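Local coordinates for protein prolyl endopeptidase (Myxococcus xanthus, PDB 2BKL) that probably hydrolyses oligopeptides on the carboxyl side of proline and alanine, as a serine endopeptidase of the prolyl oligopeptidase family, at residues W26-K31 with M562-L567; V195-G200 with S570-I575; V218-T223 with L241-L246; D500-V505 with H591-Y596. One frame throughout, in Å; residues are numbered along the deposited sequence.

Contact 4 lies within the alpha/beta-hydrolase domain, contact 1 joins an N-terminal loop to it, and contact 2 joins it to the beta-propeller, while contact 3 lies within the propeller and joins two of its four-stranded antiparallel sheets. In contact 2 the 195-200 loop belongs to the propeller and the 570-575 loop to the pocket of the bound Z-Ala-Pro ligand. Contact 1 uses the 562-567 part of that same long loop, the two centres about 14 Å apart. Along the chain contact 3 is nested inside contact 2 (centres about 17 Å apart), and contact 4 starts after contact 3 has closed (centres about 33 Å apart). Contacts 1 and 4 touch through Met562, Tyr593 and Ser594.

Contact 1 of 4, residues W26-K31 with M562-L567; sequences WLEDEK and MVRYHL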
# COMPACT_ATOMS: atom_id res chain seq x y z
N TRP A 26 3.81 -21.51 20.51
CA TRP A 26 3.75 -22.70 19.70
C TRP A 26 3.04 -22.51 18.37
O TRP A 26 3.30 -23.24 17.42
CB TRP A 26 3.16 -23.89 20.50
CG TRP A 26 1.68 -23.87 20.75
CD1 TRP A 26 1.02 -23.30 21.81
CD2 TRP A 26 0.68 -24.49 19.95
NE1 TRP A 26 -0.33 -23.51 21.70
CE2 TRP A 26 -0.58 -24.25 20.57
CE3 TRP A 26 0.69 -25.22 18.77
CZ2 TRP A 26 -1.78 -24.72 20.04
CZ3 TRP A 26 -0.51 -25.68 18.24
CH2 TRP A 26 -1.72 -25.43 18.88
N LEU A 27 2.14 -21.52 18.30
CA LEU A 27 1.45 -21.22 17.05
C LEU A 27 2.29 -20.51 16.02
O LEU A 27 1.83 -20.33 14.88
CB LEU A 27 0.22 -20.35 17.32
CG LEU A 27 -0.90 -21.02 18.11
CD1 LEU A 27 -1.94 -20.00 18.48
CD2 LEU A 27 -1.53 -22.11 17.28
N GLU A 28 3.52 -20.13 16.34
CA GLU A 28 4.37 -19.42 15.36
C GLU A 28 4.77 -20.28 14.17
O GLU A 28 4.81 -19.81 13.05
CB GLU A 28 5.62 -18.81 16.00
CG GLU A 28 5.32 -17.66 16.95
CD GLU A 28 6.54 -17.00 17.57
OE1 GLU A 28 7.67 -17.45 17.29
OE2 GLU A 28 6.37 -16.02 18.34
N ASP A 29 5.07 -21.55 14.41
CA ASP A 29 5.65 -22.42 13.40
C ASP A 29 4.54 -23.10 12.62
O ASP A 29 3.95 -24.07 13.07
CB ASP A 29 6.56 -23.44 14.06
CG ASP A 29 7.27 -24.33 13.06
OD1 ASP A 29 7.17 -24.07 11.84
OD2 ASP A 29 7.96 -25.30 13.43
N GLU A 30 4.27 -22.59 11.43
CA GLU A 30 3.17 -23.09 10.62
C GLU A 30 3.50 -24.46 10.00
O GLU A 30 2.63 -25.11 9.44
CB GLU A 30 2.78 -22.08 9.52
CG GLU A 30 3.69 -21.99 8.29
CD GLU A 30 5.06 -21.38 8.54
OE1 GLU A 30 5.26 -20.72 9.59
OE2 GLU A 30 5.95 -21.55 7.67
N LYS A 31 4.75 -24.89 10.12
CA LYS A 31 5.13 -26.22 9.61
C LYS A 31 4.72 -27.37 10.52
O LYS A 31 4.75 -28.53 10.13
CB LYS A 31 6.63 -26.25 9.31
CG LYS A 31 7.00 -25.30 8.20
CD LYS A 31 8.47 -25.40 7.83
CE LYS A 31 8.86 -24.31 6.85
NZ LYS A 31 10.23 -24.56 6.31
N MET A 562 4.82 -7.16 18.64
CA MET A 562 5.82 -6.18 18.22
C MET A 562 7.16 -6.40 18.89
O MET A 562 8.13 -5.74 18.56
CB MET A 562 5.31 -4.75 18.44
CG MET A 562 4.07 -4.47 17.63
SD MET A 562 4.31 -4.61 15.84
CE MET A 562 5.46 -3.36 15.53
N VAL A 563 7.22 -7.33 19.84
CA VAL A 563 8.48 -7.74 20.44
C VAL A 563 9.22 -8.71 19.52
O VAL A 563 10.45 -8.79 19.56
CB VAL A 563 8.23 -8.34 21.84
CG1 VAL A 563 9.50 -8.90 22.45
CG2 VAL A 563 7.59 -7.29 22.75
N ARG A 564 8.48 -9.45 18.69
CA ARG A 564 9.08 -10.48 17.84
C ARG A 564 8.89 -10.26 16.32
O ARG A 564 9.35 -11.04 15.52
CB ARG A 564 8.56 -11.86 18.20
CG ARG A 564 8.95 -12.30 19.58
CD ARG A 564 8.41 -13.63 20.03
NE ARG A 564 8.77 -14.76 19.19
CZ ARG A 564 9.96 -15.38 19.20
NH1 ARG A 564 10.97 -14.93 19.93
NH2 ARG A 564 10.12 -16.46 18.43
N TYR A 565 8.24 -9.18 15.92
CA TYR A 565 7.89 -9.02 14.49
C TYR A 565 9.12 -9.05 13.55
O TYR A 565 9.00 -9.49 12.42
CB TYR A 565 7.06 -7.76 14.24
CG TYR A 565 7.91 -6.54 14.03
CD1 TYR A 565 8.40 -5.79 15.11
CD2 TYR A 565 8.34 -6.16 12.75
CE1 TYR A 565 9.24 -4.69 14.92
CE2 TYR A 565 9.20 -5.06 12.56
CZ TYR A 565 9.64 -4.35 13.62
OH TYR A 565 10.49 -3.30 13.41
N HIS A 566 10.24 -8.55 14.03
CA HIS A 566 11.43 -8.41 13.20
C HIS A 566 12.06 -9.77 12.81
O HIS A 566 12.89 -9.83 11.92
CB HIS A 566 12.47 -7.55 13.91
CG HIS A 566 12.89 -8.12 15.22
ND1 HIS A 566 12.09 -8.07 16.34
CD2 HIS A 566 13.99 -8.83 15.58
CE1 HIS A 566 12.69 -8.71 17.33
NE2 HIS A 566 13.84 -9.19 16.89
N LEU A 567 11.63 -10.85 13.46
CA LEU A 567 12.19 -12.19 13.23
C LEU A 567 11.57 -12.94 12.05
O LEU A 567 12.04 -14.03 11.70
CB LEU A 567 12.04 -13.03 14.50
CG LEU A 567 12.69 -12.46 15.76
CD1 LEU A 567 12.25 -13.24 17.00
CD2 LEU A 567 14.21 -12.47 15.64
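Glu28 and Arg564 carry the whole of this contact, a side-on salt bridge in which two nitrogens of one guanidinium each take a separate oxygen of one carboxylate. Arg564 NE meets Glu28 OE2 at 2.8 Å, and Arg564 NH2 meets Glu28 OE1 at 2.9 Å, the second bond being the straighter, with an angle of 163° at the hydrogen. Both oxygens offer their syn lone pairs. The two flat groups are nearly coplanar, 14° apart, although the side chains that bear them cross at about a right angle.

Arg564 turns to meet its partner by a bend in the chain at chi3 (58°), whereas Glu28 runs straight beyond CG. Leu567, whose backbone N bonds to Arg564 O at 3.1 Å in the following 3-10 turn, lays its CD1 against one face of the guanidinium, 3.6 Å above the plane. Glu28 OE2 is shared with Lys626, which forms a second salt bridge, so a buried carboxylate is balanced by two cations and is likely to stay ionised. With a methionine in place of Arg564, both Glu28 oxygens would probably lose the two N-H donors that grip them, with Lys626 left as the main counter-charge.

The bridge joins the loop between strand 18-21 and helix 33-51 to the long loop between strand 552-556 and helix 575-578. Helix 622-632 supports the glutamate side, supplying Lys626 and packing Met622 on Glu28 and Ala629 on Leu27, while Trp38 of helix 33-51 meets Leu27 as well.

Contact 2 of 4, residues V195-G200 with S570-I575; sequences VDERPG and SGRTWI. With ZAH (N-[(benzyloxy)carbonyl]-L-alanyl-L-proline), chain C.
Asp196 turns its CG between its own backbone N and carbonyl carbon (chi1 68°), and Arg572 runs extended from CG to NE, which brings the two side chains alongside each other, pointing the same way. Arg572 NE then donates to Asp196 OD2 at 2.9 Å in an almost straight bond, 175° at the hydrogen. The oxygen lies at the guanidinium edge, in its plane, and uses its anti lone pair, with the two flat groups turned 51° apart.

Glu197 bends at chi2 and comes to the same nitrogen obliquely: Glu197 OE2 is 3.5 Å from Arg572 NE, well out of the guanidinium plane, so this pair attracts through charge without an N-H directed at it. One water accepts from Arg572 NH2 and donates to Asp196 OD2, closing a small ring around the bridge; another joins Asp196 O to Arg572 N. Farther along, Pro199 CB rests on Thr573 CG2 at 3.5 Å. Thr573 OG1 donates to Ser570 O at 2.7 Å, and that carbonyl also accepts from Thr573 N.

On the pocket side, the Trp574 ring is flanked by Ser570 O on one face and the proline ring of the bound ligand on the opposite one, where ZAH C5 sits 3.7 Å above the plane over its centre. Trp574 NE1 donates to ZAH O16 at 2.9 Å.

The cluster joins the propeller to the hydrolase domain, and its Arg572 lies two residues before Trp574 of the ligand pocket. Arg572 is also bridged to Glu582, so one in-plane bond to Asp196 is backed by the charges of Glu197 and Glu582, and this link between the domains is probably largely electrostatic.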
# COMPACT_ATOMS: atom_id res chain seq x y z
N VAL A 195 15.08 -16.14 6.06
CA VAL A 195 14.05 -15.34 5.43
C VAL A 195 14.16 -13.91 5.94
O VAL A 195 14.09 -12.96 5.18
CB VAL A 195 12.63 -15.92 5.72
CG1 VAL A 195 11.50 -14.93 5.30
CG2 VAL A 195 12.44 -17.29 5.06
N ASP A 196 14.38 -13.73 7.24
CA ASP A 196 14.46 -12.37 7.79
C ASP A 196 15.68 -11.57 7.34
O ASP A 196 15.66 -10.34 7.39
CB ASP A 196 14.39 -12.37 9.31
CG ASP A 196 15.60 -12.97 9.95
OD1 ASP A 196 15.76 -14.21 9.80
OD2 ASP A 196 16.43 -12.33 10.64
N GLU A 197 16.72 -12.26 6.89
CA GLU A 197 17.93 -11.57 6.41
C GLU A 197 17.91 -11.31 4.92
O GLU A 197 18.72 -10.54 4.41
CB GLU A 197 19.17 -12.37 6.78
CG GLU A 197 19.46 -12.33 8.28
CD GLU A 197 19.98 -10.96 8.77
OE1 GLU A 197 20.78 -10.30 8.05
OE2 GLU A 197 19.62 -10.56 9.90
N ARG A 198 17.03 -12.00 4.20
CA ARG A 198 16.99 -11.94 2.75
C ARG A 198 16.91 -10.51 2.17
O ARG A 198 17.52 -10.27 1.13
CB ARG A 198 15.87 -12.79 2.18
CG ARG A 198 16.06 -13.19 0.72
CD ARG A 198 14.88 -13.92 0.18
NE ARG A 198 15.05 -14.26 -1.23
CZ ARG A 198 14.01 -14.51 -2.02
NH1 ARG A 198 12.78 -14.42 -1.54
NH2 ARG A 198 14.22 -14.83 -3.29
N PRO A 199 16.16 -9.59 2.77
CA PRO A 199 16.11 -8.24 2.20
C PRO A 199 17.45 -7.52 2.07
O PRO A 199 17.55 -6.55 1.29
CB PRO A 199 15.16 -7.50 3.14
CG PRO A 199 14.31 -8.50 3.75
CD PRO A 199 15.21 -9.74 3.90
N GLY A 200 18.46 -7.97 2.80
CA GLY A 200 19.78 -7.37 2.70
C GLY A 200 20.59 -7.87 1.52
O GLY A 200 21.74 -7.45 1.38
N SER A 570 9.34 -10.15 6.07
CA SER A 570 9.99 -8.90 5.71
C SER A 570 10.20 -7.94 6.89
O SER A 570 10.50 -6.76 6.70
CB SER A 570 9.15 -8.19 4.61
OG SER A 570 9.09 -9.02 3.46
N GLY A 571 10.03 -8.42 8.12
CA GLY A 571 10.03 -7.56 9.27
C GLY A 571 11.20 -6.62 9.46
O GLY A 571 11.02 -5.51 9.91
N ARG A 572 12.43 -7.05 9.15
CA ARG A 572 13.57 -6.18 9.37
C ARG A 572 13.51 -4.91 8.53
O ARG A 572 14.05 -3.87 8.92
CB ARG A 572 14.89 -6.93 9.18
CG ARG A 572 15.08 -8.00 10.24
CD ARG A 572 16.46 -8.60 10.24
NE ARG A 572 16.60 -9.53 11.35
CZ ARG A 572 16.84 -9.17 12.62
NH1 ARG A 572 16.97 -7.91 12.97
NH2 ARG A 572 16.88 -10.11 13.55
N THR A 573 12.79 -4.95 7.42
CA THR A 573 12.67 -3.76 6.59
C THR A 573 11.86 -2.66 7.25
O THR A 573 11.91 -1.53 6.77
CB THR A 573 12.08 -4.06 5.18
OG1 THR A 573 10.71 -4.46 5.26
CG2 THR A 573 12.87 -5.17 4.44
N TRP A 574 11.09 -3.01 8.29
CA TRP A 574 10.30 -2.00 9.02
C TRP A 574 10.96 -1.52 10.29
O TRP A 574 10.41 -0.65 10.96
CB TRP A 574 8.88 -2.50 9.29
CG TRP A 574 8.29 -3.07 8.05
CD1 TRP A 574 8.32 -2.51 6.82
CD2 TRP A 574 7.62 -4.31 7.92
NE1 TRP A 574 7.73 -3.35 5.90
CE2 TRP A 574 7.29 -4.46 6.56
CE3 TRP A 574 7.26 -5.33 8.82
CZ2 TRP A 574 6.67 -5.60 6.06
CZ3 TRP A 574 6.64 -6.48 8.30
CH2 TRP A 574 6.35 -6.58 6.94
N ILE A 575 12.16 -2.00 10.60
CA ILE A 575 12.86 -1.50 11.77
C ILE A 575 13.08 0.03 11.76
O ILE A 575 12.95 0.66 12.79
CB ILE A 575 14.17 -2.30 11.98
CG1 ILE A 575 13.82 -3.71 12.51
CG2 ILE A 575 15.14 -1.58 12.94
CD1 ILE A 575 15.00 -4.70 12.58
C1 ZAH C . 1.63 -3.36 5.89
O2 ZAH C . 1.39 -2.12 6.53
C3 ZAH C . 3.13 -3.76 5.90
C4 ZAH C . 3.66 -3.96 7.32
C5 ZAH C . 4.24 -2.62 7.76
C6 ZAH C . 4.60 -1.87 6.51
N7 ZAH C . 4.05 -2.69 5.44
C8 ZAH C . 4.26 -2.43 4.15
O9 ZAH C . 3.76 -3.27 3.27
C10 ZAH C . 5.28 -1.37 3.69
C11 ZAH C . 4.49 -0.06 3.71
N14 ZAH C . 5.75 -1.61 2.35
C15 ZAH C . 6.60 -2.57 2.08
O16 ZAH C . 7.14 -3.29 3.03
O17 ZAH C . 6.96 -2.79 0.71
C18 ZAH C . 7.78 -3.97 0.50
C19 ZAH C . 7.90 -4.32 -0.99
C20 ZAH C . 8.56 -3.44 -1.85
C21 ZAH C . 8.67 -3.74 -3.21
C22 ZAH C . 8.12 -4.93 -3.70
C23 ZAH C . 7.48 -5.83 -2.84
C24 ZAH C . 7.36 -5.52 -1.48
O HOH W 1 13.11 -9.19 7.29
O HOH W 2 16.77 -13.10 13.46

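Contact 3 of 4, residues V218-T223 with L241-L246; sequences VVHERT and LFVYIL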
# COMPACT_ATOMS: atom_id res chain seq x y z
N VAL A 218 26.48 -7.75 -12.67
CA VAL A 218 26.24 -7.15 -11.38
C VAL A 218 26.58 -5.67 -11.48
O VAL A 218 27.74 -5.28 -11.66
CB VAL A 218 27.08 -7.82 -10.27
CG1 VAL A 218 26.76 -7.21 -8.94
CG2 VAL A 218 26.83 -9.35 -10.26
N VAL A 219 25.53 -4.86 -11.44
CA VAL A 219 25.61 -3.42 -11.55
C VAL A 219 25.94 -2.75 -10.22
O VAL A 219 26.71 -1.81 -10.16
CB VAL A 219 24.31 -2.89 -12.16
CG1 VAL A 219 24.22 -1.39 -12.12
CG2 VAL A 219 24.15 -3.43 -13.55
N HIS A 220 25.31 -3.22 -9.15
CA HIS A 220 25.59 -2.71 -7.82
C HIS A 220 25.39 -3.82 -6.83
O HIS A 220 24.35 -4.49 -6.84
CB HIS A 220 24.65 -1.53 -7.49
CG HIS A 220 25.06 -0.74 -6.28
ND1 HIS A 220 24.98 -1.24 -5.00
CD2 HIS A 220 25.51 0.53 -6.15
CE1 HIS A 220 25.40 -0.33 -4.14
NE2 HIS A 220 25.73 0.76 -4.81
N GLU A 221 26.38 -4.04 -5.97
CA GLU A 221 26.31 -5.13 -5.00
C GLU A 221 25.33 -4.81 -3.88
O GLU A 221 24.86 -3.68 -3.72
CB GLU A 221 27.71 -5.41 -4.43
CG GLU A 221 28.65 -6.05 -5.43
CD GLU A 221 29.99 -6.42 -4.80
OE1 GLU A 221 30.58 -5.54 -4.12
OE2 GLU A 221 30.45 -7.58 -4.97
N ARG A 222 25.05 -5.82 -3.09
CA ARG A 222 24.08 -5.71 -2.02
C ARG A 222 24.60 -4.80 -0.92
O ARG A 222 25.79 -4.55 -0.82
CB ARG A 222 23.80 -7.10 -1.43
CG ARG A 222 24.93 -7.64 -0.58
CD ARG A 222 24.78 -9.12 -0.29
NE ARG A 222 25.87 -9.63 0.53
CZ ARG A 222 27.04 -10.02 0.05
NH1 ARG A 222 27.27 -10.01 -1.25
NH2 ARG A 222 27.97 -10.46 0.89
N THR A 223 23.69 -4.30 -0.09
CA THR A 223 24.07 -3.55 1.09
C THR A 223 24.43 -4.47 2.24
O THR A 223 25.14 -4.07 3.14
CB THR A 223 22.91 -2.67 1.59
OG1 THR A 223 21.82 -3.49 2.02
CG2 THR A 223 22.39 -1.74 0.48
N LEU A 241 22.43 6.46 -14.73
CA LEU A 241 21.96 5.37 -13.88
C LEU A 241 22.04 5.76 -12.41
O LEU A 241 23.05 6.21 -11.93
CB LEU A 241 22.82 4.14 -14.16
CG LEU A 241 22.60 2.93 -13.27
CD1 LEU A 241 21.25 2.31 -13.53
CD2 LEU A 241 23.73 1.95 -13.53
N PHE A 242 20.92 5.60 -11.70
CA PHE A 242 20.81 5.91 -10.28
C PHE A 242 20.57 4.65 -9.45
O PHE A 242 19.84 3.73 -9.86
CB PHE A 242 19.63 6.86 -10.04
CG PHE A 242 19.78 8.17 -10.71
CD1 PHE A 242 20.56 9.15 -10.14
CD2 PHE A 242 19.15 8.42 -11.90
CE1 PHE A 242 20.74 10.37 -10.78
CE2 PHE A 242 19.32 9.61 -12.56
CZ PHE A 242 20.12 10.59 -11.99
N VAL A 243 21.20 4.62 -8.28
CA VAL A 243 20.96 3.60 -7.28
C VAL A 243 20.66 4.29 -5.97
O VAL A 243 21.41 5.15 -5.49
CB VAL A 243 22.13 2.64 -7.15
CG1 VAL A 243 21.95 1.71 -5.95
CG2 VAL A 243 22.29 1.80 -8.44
N TYR A 244 19.53 3.89 -5.38
CA TYR A 244 19.06 4.38 -4.09
C TYR A 244 19.29 3.34 -3.01
O TYR A 244 19.02 2.16 -3.23
CB TYR A 244 17.57 4.66 -4.18
CG TYR A 244 17.13 5.74 -5.15
CD1 TYR A 244 17.03 7.05 -4.74
CD2 TYR A 244 16.75 5.43 -6.43
CE1 TYR A 244 16.60 8.03 -5.60
CE2 TYR A 244 16.32 6.41 -7.31
CZ TYR A 244 16.25 7.70 -6.88
OH TYR A 244 15.81 8.70 -7.73
N ILE A 245 19.82 3.75 -1.86
CA ILE A 245 19.79 2.94 -0.65
C ILE A 245 18.73 3.57 0.25
O ILE A 245 18.93 4.69 0.76
CB ILE A 245 21.18 2.88 0.03
CG1 ILE A 245 22.23 2.28 -0.93
CG2 ILE A 245 21.06 2.08 1.32
CD1 ILE A 245 23.62 2.28 -0.38
N LEU A 246 17.60 2.89 0.37
CA LEU A 246 16.45 3.40 1.10
C LEU A 246 16.52 2.88 2.54
O LEU A 246 16.55 1.68 2.77
CB LEU A 246 15.16 2.92 0.45
CG LEU A 246 15.01 3.28 -1.04
CD1 LEU A 246 13.69 2.70 -1.62
CD2 LEU A 246 15.03 4.79 -1.22
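His220 presents one face of its imidazole to Val243, whose CG1 lies 3.9 Å from the ring centroid and 18° off the normal, a CH-pi contact displaced toward the CD2 side of the ring. His220 CG is anti to the backbone N (chi1 -167°), which carries the ring out toward strand 241-247 of the next blade. His220 ND1 donates to Glu221 O at 2.8 Å; that bond lies in the carbonyl plane, falls on a lone pair, and fixes the rotation of the imidazole.

Two aliphatic pairs flank the ring. Val219 CG1 reaches Leu241 CD2 at 3.7 Å, tip to tip, and Thr223 CG2 meets Ile245 CG2 the same way at 4.1 Å. Thr223 keeps its hydroxyl for Thr228 and the backbone of Asp225. Replacing His220 with a glycine would probably cost Val243 CG1 the ring face it rests on and leave Glu221 O without its side-chain donor.

Val219 and His220 lie opposite Ile204 in a classic beta bulge, so both can turn their side chains to the same side of the sheet, toward 241-246. Strand 217-220 is the outermost of its four-stranded propeller sheet, beside strand 203-208, while strand 241-247 lies inside the next sheet, between strands 229-234 and 251-257. The contact thus packs one blade face on the next, with Phe264 touching Val219, Leu241 and Val243 and meeting the His220 ring.

Contact 4 of 4, residues D500-V505 with H591-Y596; sequences DKKQNV and HAYSPY
The two backbones come closest at Gln503 and Tyr593, whose CA atoms are 7.4 Å apart, where the segment leading into helix 503-518 passes the last part of helix 584-593. Tyr593 sets its CG between the backbone N and the carbonyl carbon (chi1 71°), and the phenol ring extends across the side chain of Lys502 at about a right angle. The aliphatic part of the lysine does the touching: Lys502 CG comes to 3.6 Å from Tyr593 OH, approaching the ring obliquely. Lys502 CB lies 3.7 Å from Tyr593 CE2. Beyond CG the lysine bends at chi2 (65°) and its amine leads away, to bond with Gly454 O and Asn534 OD1.

Both helices belong to the alpha/beta-hydrolase fold, and Asn534 directly follows Ser533 in a GxSxG sequence consistent with the nucleophile elbow. Through that second bond Lys502 may position Asn534, whose backbone N bonds to the ligand; the ligand itself is about 8 Å from the Lys502 side chain (nearest atoms).

Gln503 and Tyr593 run antiparallel alongside one another, Gln503 OE1 4.1 Å from Tyr593 CB and the amide plane 61° from the ring. The two ends of that amide are held elsewhere, NE2 by Asp507 and OE1 by Gln545. Leu537 and Gln545 of helix 534-545, together with Tyr578, pack on Tyr593.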
# COMPACT_ATOMS: atom_id res chain seq x y z
N ASP A 500 9.59 6.16 18.69
CA ASP A 500 9.15 6.39 20.06
C ASP A 500 7.82 7.14 20.15
O ASP A 500 7.21 7.17 21.21
CB ASP A 500 10.20 7.23 20.80
CG ASP A 500 10.57 8.51 20.06
OD1 ASP A 500 11.19 8.42 18.96
OD2 ASP A 500 10.26 9.66 20.45
N LYS A 501 7.37 7.71 19.02
CA LYS A 501 6.12 8.47 18.97
C LYS A 501 4.98 7.70 18.36
O LYS A 501 3.92 8.27 18.09
CB LYS A 501 6.30 9.75 18.18
CG LYS A 501 7.49 10.59 18.67
CD LYS A 501 7.23 11.40 19.85
CE LYS A 501 8.04 12.72 19.75
NZ LYS A 501 9.50 12.49 19.52
N LYS A 502 5.14 6.39 18.19
CA LYS A 502 4.06 5.58 17.62
C LYS A 502 2.74 5.69 18.37
O LYS A 502 1.66 5.66 17.76
CB LYS A 502 4.49 4.12 17.49
CG LYS A 502 3.50 3.20 16.77
CD LYS A 502 3.32 3.60 15.29
CE LYS A 502 2.45 2.60 14.55
NZ LYS A 502 2.31 2.95 13.10
N GLN A 503 2.81 5.84 19.70
CA GLN A 503 1.61 5.95 20.50
C GLN A 503 0.75 7.12 20.06
O GLN A 503 -0.47 7.10 20.24
CB GLN A 503 1.93 6.05 21.99
CG GLN A 503 0.74 6.13 22.92
CD GLN A 503 -0.18 4.95 22.82
OE1 GLN A 503 0.30 3.82 22.77
NE2 GLN A 503 -1.50 5.18 22.89
N ASN A 504 1.35 8.18 19.51
CA ASN A 504 0.53 9.29 19.00
C ASN A 504 -0.48 8.86 17.94
O ASN A 504 -1.57 9.41 17.84
CB ASN A 504 1.40 10.36 18.38
CG ASN A 504 2.24 11.16 19.38
OD1 ASN A 504 1.93 11.25 20.57
ND2 ASN A 504 3.30 11.78 18.88
N VAL A 505 -0.14 7.86 17.13
CA VAL A 505 -1.03 7.37 16.09
C VAL A 505 -2.26 6.78 16.75
O VAL A 505 -3.40 7.04 16.34
CB VAL A 505 -0.35 6.27 15.27
CG1 VAL A 505 -1.26 5.75 14.21
CG2 VAL A 505 0.92 6.79 14.66
N HIS A 591 7.18 -2.79 23.60
CA HIS A 591 6.52 -3.61 24.58
C HIS A 591 5.35 -2.87 25.18
O HIS A 591 4.34 -3.48 25.48
CB HIS A 591 7.51 -4.07 25.65
CG HIS A 591 6.98 -5.15 26.55
ND1 HIS A 591 7.38 -5.27 27.87
CD2 HIS A 591 6.13 -6.18 26.32
CE1 HIS A 591 6.77 -6.30 28.42
NE2 HIS A 591 6.03 -6.89 27.50
N ALA A 592 5.42 -1.53 25.26
CA ALA A 592 4.36 -0.76 25.86
C ALA A 592 3.07 -0.79 25.05
O ALA A 592 2.00 -0.66 25.62
CB ALA A 592 4.81 0.65 26.07
N TYR A 593 3.17 -0.95 23.74
CA TYR A 593 1.96 -1.02 22.90
C TYR A 593 1.64 -2.34 22.19
O TYR A 593 0.53 -2.48 21.71
CB TYR A 593 1.89 0.14 21.90
CG TYR A 593 2.89 0.13 20.73
CD1 TYR A 593 2.70 -0.72 19.64
CD2 TYR A 593 3.96 1.01 20.67
CE1 TYR A 593 3.55 -0.69 18.55
CE2 TYR A 593 4.81 1.05 19.61
CZ TYR A 593 4.61 0.20 18.53
OH TYR A 593 5.45 0.26 17.44
N SER A 594 2.60 -3.26 22.13
CA SER A 594 2.51 -4.56 21.42
C SER A 594 1.17 -5.23 21.75
O SER A 594 0.96 -5.62 22.90
CB SER A 594 3.66 -5.44 21.88
OG SER A 594 3.59 -6.73 21.28
N PRO A 595 0.21 -5.24 20.84
CA PRO A 595 -1.14 -5.68 21.22
C PRO A 595 -1.20 -7.07 21.83
O PRO A 595 -1.98 -7.32 22.75
CB PRO A 595 -1.91 -5.58 19.89
CG PRO A 595 -1.23 -4.44 19.22
CD PRO A 595 0.23 -4.62 19.50
N TYR A 596 -0.41 -8.00 21.31
CA TYR A 596 -0.39 -9.38 21.79
C TYR A 596 -0.05 -9.46 23.27
O TYR A 596 -0.50 -10.38 23.94
CB TYR A 596 0.60 -10.18 20.98
CG TYR A 596 0.87 -11.57 21.49
CD1 TYR A 596 -0.13 -12.53 21.52
CD2 TYR A 596 2.12 -11.93 21.93
CE1 TYR A 596 0.12 -13.82 21.97
CE2 TYR A 596 2.38 -13.22 22.41
CZ TYR A 596 1.37 -14.15 22.40
OH TYR A 596 1.73 -15.41 22.82